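PDB 4B6M: tubulin-specific chaperone, putative, which probably binds alpha-tubulin as tubulin-binding cofactor B, of which this chain is the CAP-Gly domain. Local coordinates for residues 31-36 against 68-73; 27-32 against 51-56; 39-44 against 59-64. All blocks are in the same frame, centred on the assembly; numbering follows the deposited sequence. Where two conformers were deposited one is given.

Contact 1: 31-36 against 68-73; sequences SLKPGY and FLRPDQ. With FMT (formic acid), chain F.
A surface contact in which Arg70 clamps the loop 31-36 onto the end of an edge strand, this arrangement joins the connection between strands 19-26 and 36-42 to the exit of strand 66-69 in the SH3-like CAP-Gly domain. The guanidinium of Arg70 meets the backbone end-on: NH1 and NH2 both donate to Pro34 O, NH2 at 2.7 Å and NH1 at 2.8 Å. NH2 approaches almost straight along the carbonyl axis (C=O...N 174°), while NH1 comes in at a slant. NH1 also donates to Tyr36 O, 3.1 Å away, a bond in the guanidinium plane but from above the carbonyl plane of Tyr36. Both acceptors thus lie at the edge of one flat group. Arg70 is bent at chi2 (-63°), which sets CD 3.5 Å from Tyr36 O. Pro71 follows with CD 3.4 Å from the same oxygen. Trp37 adds a cation-pi contact to Arg70. Nearer the sheet, Leu32 crosses Phe68 at about a right angle; its CD1 lies 3.7 Å from Phe68 CB, and the Phe68 ring meets Phe59 edge-to-face. The Lys33 side chain crosses that of Arg70 at about a right angle too, CB lying near NH2, and Lys33 NZ stays 4.6 Å from Arg70 NH2, a like-charge approach. The backbone N of Arg70 donates to Gln73 OE1 at 2.9 Å and, weakly, to a formic acid molecule, probably from the crystallisation liquor. The three bonds from one planar cation satisfy two loop carbonyls and fix the rotation of the guanidinium, so the loop is tied to the residue following strand 66-69 by a charged side chain that donates to backbone oxygens, while the nearby lysine probably makes the site more positive.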
loop_
_atom_site.group_PDB
_atom_site.type_symbol
_atom_site.label_atom_id
_atom_site.label_comp_id
_atom_site.label_asym_id
_atom_site.label_seq_id
_atom_site.Cartn_x
_atom_site.Cartn_y
_atom_site.Cartn_z
ATOM N N SER A 31 -10.066 12.359 3.477
ATOM C CA SER A 31 -11.229 11.683 2.945
ATOM C C SER A 31 -11.318 10.190 3.287
ATOM O O SER A 31 -12.271 9.510 2.879
ATOM C CB SER A 31 -11.289 11.893 1.434
ATOM O OG SER A 31 -10.006 11.691 0.873
ATOM N N LEU A 32 -10.331 9.677 4.022
ATOM C CA LEU A 32 -10.449 8.331 4.563
ATOM C C LEU A 32 -10.913 8.427 6.026
ATOM O O LEU A 32 -12.095 8.705 6.293
ATOM C CB LEU A 32 -9.148 7.528 4.377
ATOM C CG LEU A 32 -8.867 7.012 2.957
ATOM C CD1 LEU A 32 -7.517 6.306 2.931
ATOM C CD2 LEU A 32 -9.985 6.107 2.443
ATOM N N LYS A 33 -10.002 8.172 6.961
ATOM C CA LYS A 33 -10.221 8.413 8.384
ATOM C C LYS A 33 -9.009 9.177 8.895
ATOM O O LYS A 33 -7.976 9.202 8.217
ATOM C CB LYS A 33 -10.342 7.080 9.132
ATOM C CG LYS A 33 -11.486 6.191 8.637
ATOM C CD LYS A 33 -11.749 5.017 9.577
ATOM C CE LYS A 33 -10.612 4.011 9.577
ATOM N NZ LYS A 33 -10.859 2.984 10.632
ATOM N N PRO A 34 -9.101 9.771 10.108
ATOM C CA PRO A 34 -7.947 10.552 10.630
ATOM C C PRO A 34 -6.695 9.698 10.872
ATOM O O PRO A 34 -6.781 8.472 10.918
ATOM C CB PRO A 34 -8.479 11.108 11.962
ATOM C CG PRO A 34 -9.967 11.084 11.807
ATOM C CD PRO A 34 -10.244 9.830 11.037
ATOM N N GLY A 35 -5.541 10.340 11.025
ATOM C CA GLY A 35 -4.286 9.609 11.236
ATOM C C GLY A 35 -3.491 9.319 9.967
ATOM O O GLY A 35 -3.893 9.718 8.870
ATOM N N TYR A 36 -2.356 8.636 10.117
ATOM C CA TYR A 36 -1.461 8.297 8.992
ATOM C C TYR A 36 -1.879 7.044 8.234
ATOM O O TYR A 36 -2.384 6.090 8.819
ATOM C CB TYR A 36 -0.018 8.115 9.449
ATOM C CG TYR A 36 0.719 9.417 9.590
ATOM C CD1 TYR A 36 0.569 10.204 10.727
ATOM C CD2 TYR A 36 1.544 9.874 8.568
ATOM C CE1 TYR A 36 1.238 11.413 10.850
ATOM C CE2 TYR A 36 2.215 11.082 8.677
ATOM C CZ TYR A 36 2.058 11.844 9.815
ATOM O OH TYR A 36 2.740 13.039 9.910
ATOM N N PHE A 68 -4.814 1.294 0.823
ATOM C CA PHE A 68 -4.407 2.249 1.845
ATOM C C PHE A 68 -4.547 1.521 3.142
ATOM O O PHE A 68 -5.643 1.043 3.472
ATOM C CB PHE A 68 -5.309 3.484 1.884
ATOM C CG PHE A 68 -5.176 4.361 0.688
ATOM C CD1 PHE A 68 -4.201 5.361 0.623
ATOM C CD2 PHE A 68 -6.027 4.176 -0.397
ATOM C CE1 PHE A 68 -4.078 6.136 -0.500
ATOM C CE2 PHE A 68 -5.913 4.962 -1.542
ATOM C CZ PHE A 68 -4.940 5.960 -1.583
ATOM N N LEU A 69 -3.439 1.401 3.848
ATOM C CA LEU A 69 -3.437 0.624 5.069
ATOM C C LEU A 69 -2.924 1.463 6.200
ATOM O O LEU A 69 -2.198 2.408 5.984
ATOM C CB LEU A 69 -2.453 -0.562 4.940
ATOM C CG LEU A 69 -2.681 -1.728 3.964
ATOM C CD1 LEU A 69 -2.785 -1.327 2.497
ATOM C CD2 LEU A 69 -1.547 -2.726 4.089
ATOM N N ARG A 70 -3.289 1.108 7.424
ATOM C CA ARG A 70 -2.619 1.696 8.588
ATOM C C ARG A 70 -1.214 1.151 8.700
ATOM O O ARG A 70 -0.950 0.020 8.302
ATOM C CB ARG A 70 -3.395 1.390 9.867
ATOM C CG ARG A 70 -4.735 2.072 9.900
ATOM C CD ARG A 70 -4.610 3.577 9.900
ATOM N NE ARG A 70 -5.833 4.122 10.439
ATOM C CZ ARG A 70 -6.111 5.406 10.516
ATOM N NH1 ARG A 70 -5.253 6.302 10.056
ATOM N NH2 ARG A 70 -7.277 5.774 11.049
ATOM N N PRO A 71 -0.289 1.943 9.256
ATOM C CA PRO A 71 1.084 1.493 9.421
ATOM C C PRO A 71 1.216 0.169 10.166
ATOM O O PRO A 71 2.131 -0.619 9.826
ATOM C CB PRO A 71 1.754 2.660 10.196
ATOM C CG PRO A 71 0.965 3.861 9.756
ATOM C CD PRO A 71 -0.458 3.378 9.551
ATOM N N ASP A 72 0.307 -0.119 11.114
ATOM C CA ASP A 72 0.437 -1.362 11.862
ATOM C C ASP A 72 0.222 -2.595 10.991
ATOM O O ASP A 72 0.665 -3.686 11.360
ATOM C CB ASP A 72 -0.468 -1.383 13.093
ATOM C CG ASP A 72 0.070 -0.531 14.226
ATOM O OD1 ASP A 72 1.302 -0.470 14.435
ATOM O OD2 ASP A 72 -0.753 0.075 14.928
ATOM N N GLN A 73 -0.399 -2.404 9.826
ATOM C CA GLN A 73 -0.657 -3.492 8.884
ATOM C C GLN A 73 0.467 -3.763 7.937
ATOM O O GLN A 73 0.435 -4.733 7.167
ATOM C CB GLN A 73 -1.847 -3.153 8.036
ATOM C CG GLN A 73 -3.114 -3.194 8.803
ATOM C CD GLN A 73 -4.208 -2.799 7.910
ATOM O OE1 GLN A 73 -4.228 -1.663 7.454
ATOM N NE2 GLN A 73 -5.102 -3.739 7.594
HETATM C C FMT F . -6.979 -1.377 6.407
HETATM O O1 FMT F . -6.265 -0.566 7.028
HETATM O O2 FMT F . -6.878 -2.631 6.480
#

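Contact 2: 27-32 against 51-56; sequences GRVASL and GTVKGT
Ser31 O accepts a hydrogen bond from Lys54 NZ at 2.8 Å, the donor lying in the carbonyl plane at a C=O...N angle of 155°. Two beta turns meet here: a type I turn, Val29 to Leu32, in the loop after strand 19-26, and the type I' turn, Val53 to Thr56, that closes the small hairpin of strands 52-53 and 56-57 in the CAP-Gly domain. Lys54 occupies a left-handed backbone conformation, as a type I' turn requires. Its side chain folds over toward the facing turn, the last bend (chi4 -69°) delivering NZ to the carbonyl while CE passes Ser31 CB. A water makes a second bridge, donating to Val53 O at 2.8 Å and hydrogen-bonded to Ser31 OG. Beside these polar links Val53, buried like Val29, carries the apolar contact. Its CG1, anti to the backbone N, points at the Ser31 side chain, and its CG2 turns to the loop valine and leucine. Leu32 lays its forked end obliquely across both methyls, with CD2 3.8 Å from Val53 CG1 and CG 3.9 Å from Val53 CG2. Val29 CG1 reaches the same CG2 at 4.0 Å. Phe68 of strand 66-69 and Trp37 of strand 36-42 continue this apolar patch: Phe68 touches Val53, and Trp37 touches Val29 and Leu32. The closest approach between two side chains is between unlike groups, Ser31 OG standing 3.3 Å from Val53 CG1.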
loop_
_atom_site.group_PDB
_atom_site.type_symbol
_atom_site.label_atom_id
_atom_site.label_comp_id
_atom_site.label_asym_id
_atom_site.label_seq_id
_atom_site.Cartn_x
_atom_site.Cartn_y
_atom_site.Cartn_z
ATOM N N GLY A 27 1.318 9.143 4.516
ATOM C CA GLY A 27 0.802 10.447 4.914
ATOM C C GLY A 27 -0.627 10.430 5.371
ATOM O O GLY A 27 -1.250 9.372 5.476
ATOM N N ARG A 28 -1.152 11.622 5.642
ATOM C CA ARG A 28 -2.522 11.782 6.090
ATOM C C ARG A 28 -3.415 11.846 4.866
ATOM O O ARG A 28 -2.977 12.317 3.813
ATOM C CB ARG A 28 -2.662 13.087 6.870
ATOM C CG ARG A 28 -1.689 13.227 8.017
ATOM C CD ARG A 28 -1.743 14.619 8.654
ATOM N NE ARG A 28 -1.336 14.556 10.058
ATOM C CZ ARG A 28 -2.130 14.148 11.047
ATOM N NH1 ARG A 28 -3.383 13.788 10.791
ATOM N NH2 ARG A 28 -1.681 14.111 12.296
ATOM N N VAL A 29 -4.645 11.357 5.009
ATOM C CA VAL A 29 -5.658 11.396 3.944
ATOM C C VAL A 29 -7.031 11.671 4.572
ATOM O O VAL A 29 -7.697 10.753 5.090
ATOM C CB VAL A 29 -5.745 10.070 3.160
ATOM C CG1 VAL A 29 -6.694 10.206 1.972
ATOM C CG2 VAL A 29 -4.359 9.602 2.702
ATOM N N ALA A 30 -7.464 12.926 4.495
ATOM C CA ALA A 30 -8.682 13.368 5.200
ATOM C C ALA A 30 -9.976 12.677 4.762
ATOM O O ALA A 30 -10.876 12.431 5.572
ATOM C CB ALA A 30 -8.828 14.870 5.102
ATOM N N SER A 31 -10.066 12.359 3.477
ATOM C CA SER A 31 -11.229 11.683 2.945
ATOM C C SER A 31 -11.318 10.190 3.287
ATOM O O SER A 31 -12.271 9.510 2.879
ATOM C CB SER A 31 -11.289 11.893 1.434
ATOM O OG SER A 31 -10.006 11.691 0.873
ATOM N N LEU A 32 -10.331 9.677 4.022
ATOM C CA LEU A 32 -10.449 8.331 4.563
ATOM C C LEU A 32 -10.913 8.427 6.026
ATOM O O LEU A 32 -12.095 8.705 6.293
ATOM C CB LEU A 32 -9.148 7.528 4.377
ATOM C CG LEU A 32 -8.867 7.012 2.957
ATOM C CD1 LEU A 32 -7.517 6.306 2.931
ATOM C CD2 LEU A 32 -9.985 6.107 2.443
ATOM N N GLY A 51 -5.523 3.034 -5.705
ATOM C CA GLY A 51 -4.731 4.242 -5.379
ATOM C C GLY A 51 -5.507 5.541 -5.308
ATOM O O GLY A 51 -4.925 6.630 -5.099
ATOM N N THR A 52 -6.819 5.449 -5.430
ATOM C CA THR A 52 -7.691 6.624 -5.323
ATOM C C THR A 52 -8.560 6.572 -4.062
ATOM O O THR A 52 -8.739 5.494 -3.466
ATOM C CB THR A 52 -8.612 6.756 -6.546
ATOM O OG1 THR A 52 -9.583 5.704 -6.532
ATOM C CG2 THR A 52 -7.832 6.700 -7.841
ATOM N N VAL A 53 -9.095 7.733 -3.670
ATOM C CA VAL A 53 -10.072 7.871 -2.584
ATOM C C VAL A 53 -11.280 8.667 -3.078
ATOM O O VAL A 53 -11.141 9.841 -3.449
ATOM C CB VAL A 53 -9.499 8.580 -1.331
ATOM C CG1 VAL A 53 -10.584 8.640 -0.263
ATOM C CG2 VAL A 53 -8.275 7.830 -0.813
ATOM N N LYS A 54 -12.445 8.023 -3.095
ATOM C CA LYS A 54 -13.664 8.581 -3.717
ATOM C C LYS A 54 -13.394 9.240 -5.084
ATOM O O LYS A 54 -13.951 10.309 -5.405
ATOM C CB LYS A 54 -14.367 9.534 -2.757
ATOM C CG LYS A 54 -15.213 8.821 -1.718
ATOM C CD LYS A 54 -15.760 9.799 -0.696
ATOM C CE LYS A 54 -14.719 10.123 0.363
ATOM N NZ LYS A 54 -14.439 8.947 1.243
ATOM N N GLY A 55 -12.558 8.576 -5.878
ATOM C CA GLY A 55 -12.172 9.038 -7.205
ATOM C C GLY A 55 -10.903 9.857 -7.297
ATOM O O GLY A 55 -10.278 9.918 -8.349
ATOM N N THR A 56 -10.516 10.505 -6.209
ATOM C CA THR A 56 -9.338 11.371 -6.234
ATOM C C THR A 56 -8.048 10.568 -6.091
ATOM O O THR A 56 -7.879 9.814 -5.129
ATOM C CB THR A 56 -9.439 12.493 -5.171
ATOM O OG1 THR A 56 -10.633 13.270 -5.412
ATOM C CG2 THR A 56 -8.222 13.371 -5.211
HETATM O O HOH W 1 -11.072 12.034 -1.754
#

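Contact 3: 39-44 against 59-64; sequences GVEFDE and FQCQPN
Gly39-Glu44 and Phe59-Asn64 run in roughly the same direction, 33° apart, with the CA atoms of Glu41 and Cys61 6.6 Å from each other, so a strand and an irregular segment lie alongside without direct hydrogen bonding. Phe59 carries the packing. Its CG sits between the backbone N and carbonyl carbon (chi1 65°), and the far part of the ring reaches the strand backbone obliquely: CE1 lies 3.5 Å from Gly39 CA, and CZ 3.6 Å from Val40 O. A CB on Gly39 would stand only 2.5 Å from Phe59 CE1, so this close approach depends on glycine. Phe59 is buried against the face of the sheet carrying Gly39, with Phe25, Arg24 and Phe68 around it, while Val40 points to the other side, onto Cys12 and Cys14. Further on, Glu41 extends with CG anti to its backbone N (chi1 178°), and CG rests 4.0 Å from Cys61 SG. A water donates to Glu41 OE1 at 2.8 Å and to Gln60 O, also at 2.8 Å, linking the strand to the segment. With OE1 both salt-bridged to Arg24 and hydrogen-bonded by this water, Glu41 is probably kept ionised, and the polar join between strand 36-42 and the 59-64 segment rests on solvent beside the packing of the Phe59 ring on the strand backbone.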
loop_
_atom_site.group_PDB
_atom_site.type_symbol
_atom_site.label_atom_id
_atom_site.label_comp_id
_atom_site.label_asym_id
_atom_site.label_seq_id
_atom_site.Cartn_x
_atom_site.Cartn_y
_atom_site.Cartn_z
ATOM N N GLY A 39 0.030 4.032 1.426
ATOM C CA GLY A 39 -0.467 3.586 0.124
ATOM C C GLY A 39 0.443 2.501 -0.390
ATOM O O GLY A 39 1.641 2.759 -0.505
ATOM N N VAL A 40 -0.099 1.329 -0.706
ATOM C CA VAL A 40 0.724 0.201 -1.169
ATOM C C VAL A 40 0.288 -0.229 -2.558
ATOM O O VAL A 40 -0.912 -0.313 -2.840
ATOM C CB VAL A 40 0.630 -1.003 -0.200
ATOM C CG1 VAL A 40 1.349 -2.215 -0.776
ATOM C CG2 VAL A 40 1.204 -0.657 1.163
ATOM N N GLU A 41 1.263 -0.499 -3.431
ATOM C CA GLU A 41 0.970 -1.181 -4.679
ATOM C C GLU A 41 1.394 -2.634 -4.534
ATOM O O GLU A 41 2.588 -2.953 -4.358
ATOM C CB GLU A 41 1.707 -0.536 -5.846
ATOM C CG GLU A 41 1.450 -1.261 -7.144
ATOM C CD GLU A 41 2.153 -0.617 -8.323
ATOM O OE1 GLU A 41 2.812 0.433 -8.139
ATOM O OE2 GLU A 41 2.050 -1.183 -9.415
ATOM N N PHE A 42 0.418 -3.524 -4.606
ATOM C CA PHE A 42 0.683 -4.945 -4.475
ATOM C C PHE A 42 1.219 -5.540 -5.761
ATOM O O PHE A 42 0.969 -5.021 -6.861
ATOM C CB PHE A 42 -0.578 -5.669 -4.008
ATOM C CG PHE A 42 -1.039 -5.220 -2.657
ATOM C CD1 PHE A 42 -0.356 -5.648 -1.527
ATOM C CD2 PHE A 42 -2.112 -4.344 -2.506
ATOM C CE1 PHE A 42 -0.732 -5.224 -0.267
ATOM C CE2 PHE A 42 -2.514 -3.931 -1.238
ATOM C CZ PHE A 42 -1.811 -4.364 -0.115
ATOM N N ASP A 43 1.969 -6.633 -5.608
ATOM C CA ASP A 43 2.475 -7.350 -6.753
ATOM C C ASP A 43 1.369 -8.077 -7.500
ATOM O O ASP A 43 1.408 -8.167 -8.737
ATOM C CB ASP A 43 3.526 -8.356 -6.315
ATOM C CG ASP A 43 4.816 -7.712 -5.854
ATOM O OD1 ASP A 43 4.922 -6.472 -5.764
ATOM O OD2 ASP A 43 5.754 -8.478 -5.540
ATOM N N GLU A 44 0.386 -8.570 -6.749
ATOM C CA GLU A 44 -0.735 -9.358 -7.230
ATOM C C GLU A 44 -2.018 -8.543 -7.026
ATOM O O GLU A 44 -2.032 -7.601 -6.230
ATOM C CB GLU A 44 -0.779 -10.692 -6.474
ATOM C CG GLU A 44 0.557 -11.413 -6.651
ATOM C CD GLU A 44 0.579 -12.903 -6.316
ATOM O OE1 GLU A 44 -0.481 -13.522 -6.172
ATOM O OE2 GLU A 44 1.701 -13.453 -6.256
ATOM N N PHE A 59 -1.949 8.065 -5.308
ATOM C CA PHE A 59 -0.762 7.532 -5.962
ATOM C C PHE A 59 -1.122 6.778 -7.225
ATOM O O PHE A 59 -2.226 6.204 -7.345
ATOM C CB PHE A 59 0.096 6.678 -4.992
ATOM C CG PHE A 59 -0.569 5.410 -4.509
ATOM C CD1 PHE A 59 -1.368 5.440 -3.382
ATOM C CD2 PHE A 59 -0.335 4.188 -5.157
ATOM C CE1 PHE A 59 -1.982 4.278 -2.909
ATOM C CE2 PHE A 59 -0.941 3.008 -4.688
ATOM C CZ PHE A 59 -1.754 3.068 -3.561
ATOM N N GLN A 60 -0.200 6.792 -8.190
ATOM C CA GLN A 60 -0.367 6.082 -9.448
ATOM C C GLN A 60 -0.456 4.593 -9.162
ATOM O O GLN A 60 0.387 4.061 -8.444
ATOM C CB GLN A 60 0.823 6.373 -10.360
ATOM C CG GLN A 60 0.671 5.873 -11.786
ATOM C CD GLN A 60 1.824 6.316 -12.659
ATOM O OE1 GLN A 60 2.988 6.088 -12.327
ATOM N NE2 GLN A 60 1.508 6.959 -13.779
ATOM N N CYS A 61 -1.469 3.944 -9.723
ATOM C CA CYS A 61 -1.707 2.530 -9.504
ATOM C C CYS A 61 -2.842 2.031 -10.375
ATOM O O CYS A 61 -3.753 2.788 -10.724
ATOM C CB CYS A 61 -2.057 2.286 -8.031
ATOM S SG CYS A 61 -2.121 0.556 -7.516
ATOM N N GLN A 62 -2.790 0.761 -10.717
ATOM C CA GLN A 62 -3.812 0.173 -11.536
ATOM C C GLN A 62 -4.880 -0.542 -10.701
ATOM O O GLN A 62 -4.627 -0.943 -9.567
ATOM C CB GLN A 62 -3.142 -0.687 -12.591
ATOM C CG GLN A 62 -2.209 0.181 -13.435
ATOM C CD GLN A 62 -1.298 -0.620 -14.321
ATOM O OE1 GLN A 62 -1.269 -1.842 -14.235
ATOM N NE2 GLN A 62 -0.563 0.060 -15.200
ATOM N N PRO A 63 -6.105 -0.647 -11.231
ATOM C CA PRO A 63 -7.184 -1.252 -10.449
ATOM C C PRO A 63 -6.840 -2.628 -9.887
ATOM O O PRO A 63 -6.205 -3.443 -10.569
ATOM C CB PRO A 63 -8.362 -1.328 -11.442
ATOM C CG PRO A 63 -8.086 -0.201 -12.387
ATOM C CD PRO A 63 -6.588 -0.224 -12.565
ATOM N N ASN A 64 -7.221 -2.835 -8.627
ATOM C CA ASN A 64 -7.018 -4.091 -7.887
ATOM C C ASN A 64 -5.631 -4.282 -7.318
ATOM O O ASN A 64 -5.401 -5.324 -6.683
ATOM C CB ASN A 64 -7.456 -5.317 -8.679
ATOM C CG ASN A 64 -8.882 -5.195 -9.138
ATOM O OD1 ASN A 64 -9.771 -5.030 -8.327
ATOM N ND2 ASN A 64 -9.092 -5.175 -10.451
HETATM O O HOH W 2 2.306 2.574 -9.833
#

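Along the chain the segments come in the order 27-32, 31-36, 39-44, 51-56, 59-64, 68-73. Contact 3 is nested inside the loop that contact 1 closes, and its segments alternate with those of contact 2. Contacts 1 and 2 share Ser31 and Leu32, with centres about 10 Å apart; the centre of contact 3 is about 16 Å from that of contact 1 and 14 Å from that of contact 2. Strands 36-42 and 66-69, neighbours in the five-stranded antiparallel sheet, connect contacts 1 and 3. Gly51, the last glycine of the counterpart of the family's GKNDG signature, lies against Phe59 of contact 3 and Phe68 of contact 1, so their rings flank the end of that segment.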